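Local coordinates for protein probable oxidoreductase (PDB 4B7X) that probably acts as an NADP-dependent oxidoreductase of the medium-chain dehydrogenase/reductase superfamily, binding the dinucleotide between a GroES-like domain and a Rossmann-type domain, at residues L77-V82 and Y95-L100; T133-Y138 and Q285-G290. All coordinates share one frame; numbering follows the deposited sequence.

Interaction 1 (L77-V82 and Y95-L100); sequences LGVGKV and YVNGAL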
loop_
_atom_site.group_PDB
_atom_site.type_symbol
_atom_site.label_atom_id
_atom_site.label_comp_id
_atom_site.label_asym_id
_atom_site.label_seq_id
_atom_site.Cartn_x
_atom_site.Cartn_y
_atom_site.Cartn_z
ATOM N N LEU H 77 2.064 14.143 24.765
ATOM C CA LEU H 77 1.949 15.479 24.202
ATOM C C LEU H 77 1.032 16.283 25.125
ATOM O O LEU H 77 0.149 15.720 25.766
ATOM C CB LEU H 77 1.362 15.419 22.795
ATOM C CG LEU H 77 2.240 14.779 21.719
ATOM C CD1 LEU H 77 1.381 14.429 20.511
ATOM C CD2 LEU H 77 3.387 15.705 21.336
ATOM N N GLY H 78 1.240 17.589 25.206
ATOM C CA GLY H 78 0.446 18.393 26.114
ATOM C C GLY H 78 0.520 19.857 25.780
ATOM O O GLY H 78 1.276 20.260 24.900
ATOM N N VAL H 79 -0.289 20.644 26.482
ATOM C CA VAL H 79 -0.256 22.093 26.400
ATOM C C VAL H 79 0.028 22.596 27.813
ATOM O O VAL H 79 -0.487 22.040 28.791
ATOM C CB VAL H 79 -1.587 22.644 25.856
ATOM C CG1 VAL H 79 -1.820 24.073 26.308
ATOM C CG2 VAL H 79 -1.602 22.566 24.336
ATOM N N GLY H 80 0.870 23.618 27.921
ATOM C CA GLY H 80 1.289 24.133 29.224
ATOM C C GLY H 80 1.764 25.573 29.167
ATOM O O GLY H 80 1.886 26.145 28.080
ATOM N N LYS H 81 2.021 26.146 30.343
ATOM C CA LYS H 81 2.473 27.536 30.506
ATOM C C LYS H 81 3.973 27.525 30.797
ATOM O O LYS H 81 4.435 26.788 31.664
ATOM C CB LYS H 81 1.718 28.190 31.675
ATOM C CG LYS H 81 1.616 29.714 31.678
ATOM C CD LYS H 81 0.708 30.160 32.825
ATOM C CE LYS H 81 0.189 31.587 32.681
ATOM N NZ LYS H 81 0.968 32.600 33.455
ATOM N N VAL H 82 4.742 28.314 30.053
ATOM C CA VAL H 82 6.185 28.381 30.274
ATOM C C VAL H 82 6.408 29.253 31.500
ATOM O O VAL H 82 5.914 30.382 31.560
ATOM C CB VAL H 82 6.947 28.929 29.047
ATOM C CG1 VAL H 82 8.394 29.284 29.395
ATOM C CG2 VAL H 82 6.917 27.910 27.917
ATOM N N TYR H 95 2.430 30.052 26.211
ATOM C CA TYR H 95 1.753 28.760 26.210
ATOM C C TYR H 95 2.287 27.934 25.051
ATOM O O TYR H 95 2.418 28.426 23.926
ATOM C CB TYR H 95 0.237 28.929 26.076
ATOM C CG TYR H 95 -0.456 29.362 27.351
ATOM C CD1 TYR H 95 -0.882 28.420 28.289
ATOM C CD2 TYR H 95 -0.684 30.712 27.620
ATOM C CE1 TYR H 95 -1.517 28.813 29.459
ATOM C CE2 TYR H 95 -1.322 31.116 28.789
ATOM C CZ TYR H 95 -1.735 30.163 29.704
ATOM O OH TYR H 95 -2.366 30.554 30.865
ATOM N N VAL H 96 2.588 26.673 25.333
ATOM C CA VAL H 96 3.286 25.824 24.384
ATOM C C VAL H 96 2.635 24.467 24.243
ATOM O O VAL H 96 2.132 23.897 25.214
ATOM C CB VAL H 96 4.776 25.621 24.768
ATOM C CG1 VAL H 96 5.553 26.917 24.602
ATOM C CG2 VAL H 96 4.920 25.085 26.189
ATOM N N ASN H 97 2.659 23.967 23.012
ATOM C CA ASN H 97 2.323 22.598 22.706
ATOM C C ASN H 97 3.636 21.834 22.568
ATOM O O ASN H 97 4.534 22.266 21.854
ATOM C CB ASN H 97 1.535 22.560 21.400
ATOM C CG ASN H 97 1.099 21.164 21.024
ATOM O OD1 ASN H 97 1.924 20.282 20.818
ATOM N ND2 ASN H 97 -0.200 20.961 20.922
ATOM N N GLY H 98 3.759 20.703 23.251
ATOM C CA GLY H 98 5.021 19.988 23.256
ATOM C C GLY H 98 4.892 18.626 23.875
ATOM O O GLY H 98 3.810 18.235 24.318
ATOM N N ALA H 99 5.998 17.891 23.898
ATOM C CA ALA H 99 6.008 16.574 24.514
ATOM C C ALA H 99 6.267 16.779 25.997
ATOM O O ALA H 99 7.417 16.783 26.439
ATOM C CB ALA H 99 7.071 15.688 23.888
ATOM N N LEU H 100 5.188 16.962 26.759
ATOM C CA LEU H 100 5.318 17.427 28.142
ATOM C C LEU H 100 5.373 16.278 29.133
ATOM O O LEU H 100 5.823 16.457 30.253
ATOM C CB LEU H 100 4.224 18.454 28.502
ATOM C CG LEU H 100 4.103 19.705 27.612
ATOM C CD1 LEU H 100 2.856 20.526 27.937
ATOM C CD2 LEU H 100 5.351 20.592 27.669
#
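Strands 77-82 and 95-97 run antiparallel as the two arms of a beta hairpin, their axes 4.7 Å apart at closest approach, with G78-G98 and G80-V96 as the hydrogen-bonded pairs; V79-N97 is the non-hydrogen-bonded pair between them and K81-Y95 the one beyond G80-V96. In the first ladder step G78 N reaches G98 O at 2.8 Å and G98 N returns to G78 O at 3.0 Å; in the second, V96 N donates to G80 O at 2.9 Å while G80 N bonds to V96 O. On the face that carries K81, V79 and N97, the ring of Y95 is the main side-chain partner. Y95 CG lies anti to the carbonyl carbon (chi1 -77°), which swings the ring across to the lysine: the aliphatic stem of K81 passes over one ring face, where K81 CG stands 4.2 Å from the centroid of the Y95 ring in a CH-pi contact displaced toward the rim, and K81 CE passes Y95 OH at 3.3 Å. Further along, the side chains of V79 and N97 cross at about a right angle, V79 CG2 being nearest N97 ND2. On the side of V96, V82 CG2 packs on V96 CG1 at 3.7 Å, and L100, beyond the corner the chain turns at G98, folds its CD1 back over the backbone of G78 and G80, with L100 CD1 3.2 Å from G78 C. With no side chain on G78 or G80, the leucine methyl can lie directly against the strand. The hairpin belongs to the GroES-like part of the molecule: strand 41-49 borders 77-85 on its far edge, its V43 touching V82, V96 and L100, whereas strand 114-116 pairs with 95-97 and brings Y114 and V116 against N97.

Interaction 2 (T133-Y138 and Q285-G290); sequences TGMTAY and QRFPEG. With NAP (NADP nicotinamide-adenine-dinucleotide phosphate), chain T.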
loop_
_atom_site.group_PDB
_atom_site.type_symbol
_atom_site.label_atom_id
_atom_site.label_comp_id
_atom_site.label_asym_id
_atom_site.label_seq_id
_atom_site.Cartn_x
_atom_site.Cartn_y
_atom_site.Cartn_z
ATOM N N THR H 133 -3.723 15.765 16.350
ATOM C CA THR H 133 -4.763 14.931 15.723
ATOM C C THR H 133 -5.347 15.647 14.506
ATOM O O THR H 133 -5.598 15.035 13.459
ATOM C CB THR H 133 -5.893 14.513 16.712
ATOM O OG1 THR H 133 -6.535 15.670 17.243
ATOM C CG2 THR H 133 -5.362 13.675 17.872
ATOM N N GLY H 134 -5.515 16.957 14.641
ATOM C CA GLY H 134 -5.956 17.801 13.541
ATOM C C GLY H 134 -5.009 17.783 12.360
ATOM O O GLY H 134 -5.448 17.773 11.208
ATOM N N MET H 135 -3.712 17.773 12.644
ATOM C CA MET H 135 -2.686 17.813 11.604
ATOM C C MET H 135 -2.574 16.467 10.896
ATOM O O MET H 135 -2.428 16.410 9.668
ATOM C CB MET H 135 -1.348 18.272 12.189
ATOM C CG MET H 135 -1.358 19.712 12.708
ATOM S SD MET H 135 -1.713 20.943 11.431
ATOM C CE MET H 135 -3.492 21.148 11.541
ATOM N N THR H 136 -2.684 15.398 11.675
ATOM C CA THR H 136 -2.724 14.045 11.154
ATOM C C THR H 136 -3.840 13.904 10.115
ATOM O O THR H 136 -3.596 13.451 8.984
ATOM C CB THR H 136 -2.944 13.041 12.299
ATOM O OG1 THR H 136 -1.963 13.255 13.326
ATOM C CG2 THR H 136 -2.863 11.607 11.792
ATOM N N ALA H 137 -5.055 14.314 10.495
ATOM C CA ALA H 137 -6.200 14.273 9.591
ATOM C C ALA H 137 -5.912 15.102 8.356
ATOM O O ALA H 137 -6.109 14.636 7.234
ATOM C CB ALA H 137 -7.465 14.784 10.283
ATOM N N TYR H 138 -5.437 16.321 8.585
ATOM C CA TYR H 138 -5.137 17.283 7.533
ATOM C C TYR H 138 -4.120 16.740 6.517
ATOM O O TYR H 138 -4.429 16.619 5.320
ATOM C CB TYR H 138 -4.612 18.574 8.170
ATOM C CG TYR H 138 -4.414 19.714 7.201
ATOM C CD1 TYR H 138 -5.463 20.582 6.900
ATOM C CD2 TYR H 138 -3.171 19.929 6.580
ATOM C CE1 TYR H 138 -5.292 21.628 6.003
ATOM C CE2 TYR H 138 -2.985 20.983 5.689
ATOM C CZ TYR H 138 -4.048 21.828 5.400
ATOM O OH TYR H 138 -3.885 22.873 4.510
ATOM N N GLN H 285 7.297 20.833 9.254
ATOM C CA GLN H 285 7.682 22.044 8.530
ATOM C C GLN H 285 6.478 22.750 7.902
ATOM O O GLN H 285 6.546 23.933 7.550
ATOM C CB GLN H 285 8.746 21.726 7.467
ATOM C CG GLN H 285 9.205 22.939 6.656
ATOM C CD GLN H 285 10.310 22.638 5.643
ATOM O OE1 GLN H 285 10.965 21.585 5.692
ATOM N NE2 GLN H 285 10.526 23.578 4.720
ATOM N N ARG H 286 5.375 22.025 7.759
ATOM C CA ARG H 286 4.165 22.604 7.179
ATOM C C ARG H 286 3.064 22.860 8.223
ATOM O O ARG H 286 1.937 23.175 7.859
ATOM C CB ARG H 286 3.646 21.727 6.027
ATOM C CG ARG H 286 4.522 21.742 4.778
ATOM C CD ARG H 286 4.132 20.672 3.762
ATOM N NE ARG H 286 2.803 20.892 3.185
ATOM C CZ ARG H 286 2.164 20.025 2.403
ATOM N NH1 ARG H 286 2.727 18.859 2.091
ATOM N NH2 ARG H 286 0.958 20.319 1.932
ATOM N N PHE H 287 3.393 22.730 9.510
ATOM C CA PHE H 287 2.394 22.910 10.571
ATOM C C PHE H 287 1.715 24.286 10.588
ATOM O O PHE H 287 0.492 24.343 10.634
ATOM C CB PHE H 287 2.944 22.583 11.966
ATOM C CG PHE H 287 3.052 21.108 12.268
ATOM C CD1 PHE H 287 2.550 20.148 11.399
ATOM C CD2 PHE H 287 3.651 20.685 13.449
ATOM C CE1 PHE H 287 2.659 18.798 11.692
ATOM C CE2 PHE H 287 3.762 19.340 13.751
ATOM C CZ PHE H 287 3.259 18.396 12.875
ATOM N N PRO H 288 2.495 25.395 10.556
ATOM C CA PRO H 288 1.838 26.704 10.602
ATOM C C PRO H 288 0.780 26.889 9.511
ATOM O O PRO H 288 -0.321 27.340 9.816
ATOM C CB PRO H 288 2.995 27.688 10.410
ATOM C CG PRO H 288 4.177 26.972 10.951
ATOM C CD PRO H 288 3.967 25.536 10.558
ATOM N N GLU H 289 1.098 26.530 8.268
ATOM C CA GLU H 289 0.140 26.647 7.164
ATOM C C GLU H 289 -1.068 25.729 7.356
ATOM O O GLU H 289 -2.173 26.067 6.943
ATOM C CB GLU H 289 0.796 26.355 5.817
ATOM C CG GLU H 289 2.137 27.047 5.603
ATOM C CD GLU H 289 3.320 26.126 5.869
ATOM O OE1 GLU H 289 3.671 25.339 4.958
ATOM O OE2 GLU H 289 3.888 26.187 6.984
ATOM N N GLY H 290 -0.842 24.571 7.975
ATOM C CA GLY H 290 -1.914 23.636 8.309
ATOM C C GLY H 290 -2.796 24.187 9.410
ATOM O O GLY H 290 -4.022 24.251 9.269
HETATM P PA NAP T . -9.849 8.267 18.580
HETATM O O1A NAP T . -10.430 9.727 18.902
HETATM O O2A NAP T . -10.284 7.815 17.234
HETATM O O5B NAP T . -10.241 7.261 19.748
HETATM C C5B NAP T . -10.048 5.861 19.504
HETATM C C4B NAP T . -11.265 5.249 18.785
HETATM O O4B NAP T . -10.849 4.011 18.178
HETATM C C3B NAP T . -12.330 4.819 19.808
HETATM O O3B NAP T . -13.233 5.916 20.076
HETATM C C2B NAP T . -13.056 3.701 19.076
HETATM O O2B NAP T . -14.081 4.291 18.307
HETATM C C1B NAP T . -12.044 3.179 18.059
HETATM N N9A NAP T . -11.675 1.794 18.351
HETATM C C8A NAP T . -10.946 1.368 19.390
HETATM N N7A NAP T . -10.798 0.043 19.309
HETATM C C5A NAP T . -11.429 -0.365 18.212
HETATM C C6A NAP T . -11.620 -1.601 17.624
HETATM N N6A NAP T . -11.103 -2.686 18.182
HETATM N N1A NAP T . -12.330 -1.689 16.489
HETATM C C2A NAP T . -12.845 -0.606 15.924
HETATM N N3A NAP T . -12.685 0.600 16.452
HETATM C C4A NAP T . -11.983 0.744 17.597
HETATM O O3 NAP T . -8.242 8.372 18.613
HETATM P PN NAP T . -7.479 9.279 17.524
HETATM O O1N NAP T . -6.580 10.156 18.289
HETATM O O2N NAP T . -8.419 9.904 16.556
HETATM O O5D NAP T . -6.641 8.111 16.836
HETATM C C5D NAP T . -7.146 7.426 15.698
HETATM C C4D NAP T . -6.044 6.636 14.961
HETATM O O4D NAP T . -5.041 7.518 14.369
HETATM C C3D NAP T . -5.292 5.685 15.890
HETATM O O3D NAP T . -5.059 4.516 15.135
HETATM C C2D NAP T . -3.958 6.393 16.152
HETATM O O2D NAP T . -2.914 5.440 16.431
HETATM C C1D NAP T . -3.718 7.031 14.800
HETATM N N1N NAP T . -2.805 8.185 14.775
HETATM C C2N NAP T . -1.800 8.153 13.807
HETATM C C3N NAP T . -0.893 9.194 13.694
HETATM C C7N NAP T . 0.186 9.099 12.603
HETATM O O7N NAP T . 0.937 10.040 12.380
HETATM N N7N NAP T . 0.184 7.966 11.890
HETATM C C4N NAP T . -1.012 10.295 14.551
HETATM C C5N NAP T . -2.026 10.339 15.521
HETATM C C6N NAP T . -2.930 9.288 15.637
HETATM P P2B NAP T . -15.518 3.575 18.185
HETATM O O1X NAP T . -15.225 2.022 17.892
HETATM O O2X NAP T . -16.164 3.668 19.664
HETATM O O3X NAP T . -16.336 4.260 17.174
#
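M135, G290 and F287 carry most of this contact, which packs helix 132-145 against the first turn of helix 287-299 in the medium-chain dehydrogenase/reductase fold; R286 takes the N-cap position of the second helix. M135 contributes the largest share. Its side chain is bent twice, at chi2 (-61°) and again at chi3, and the bends bring SD and CE against the backbone of G290: M135 CE stops 3.8 Å from G290 C, and M135 SD lies 4.1 Å from G290 CA. The absence of a side chain on G290 allows this close approach of sulfur and methyl to the backbone. Higher up the methionine, M135 CB comes to 4.1 Å from F287 CE1 and M135 CG lies over one face of the phenyl ring. The sulfur itself sits obliquely, 5.1 Å from the F287 ring centroid and 42° off the ring normal, a Met-aromatic contact made neither squarely over the face nor in the ring plane. One turn along the first helix, Y138 covers G290 from another side, and its ring and M135 share the glycine between them. No hydrogen bond links the two segments, but the tyrosine hydroxyl is held by E293, farther along helix 287-299. The opposite flank of 133-138 faces the cofactor, where T136 OG1 lies 3.3 Å from NAP C4N, the ring carbon that exchanges hydride in nicotinamide coenzymes; the same hydroxyl is hydrogen-bonded to M132 O within its own helix. Back at the helix interface, G290 CA lies over one face of the Y138 ring, offset toward its rim, in a CH-pi contact 4.2 Å from the centroid and 23° off the normal.

Overall arrangement
Interactions 1 and 2 follow one another along the chain and do not touch: their centres are about 17 Å apart and their nearest atoms about 7 Å. Interaction 1 is internal to the GroES-like domain, whereas interaction 2 packs helix 132-145 against the start of helix 287-299, segment 285-290 belonging to the zinc-binding-dehydrogenase part of the sequence. The side chain of L77 in interaction 1 is about 7 Å from the bound NADP, and segment 133-138 of helix 132-145 in interaction 2 contacts it directly, through T136 at the nicotinamide and T133 CG2, 3.7 Å from NAP O1N. A161 and V280 are among the residues that hydrogen-bond the cofactor.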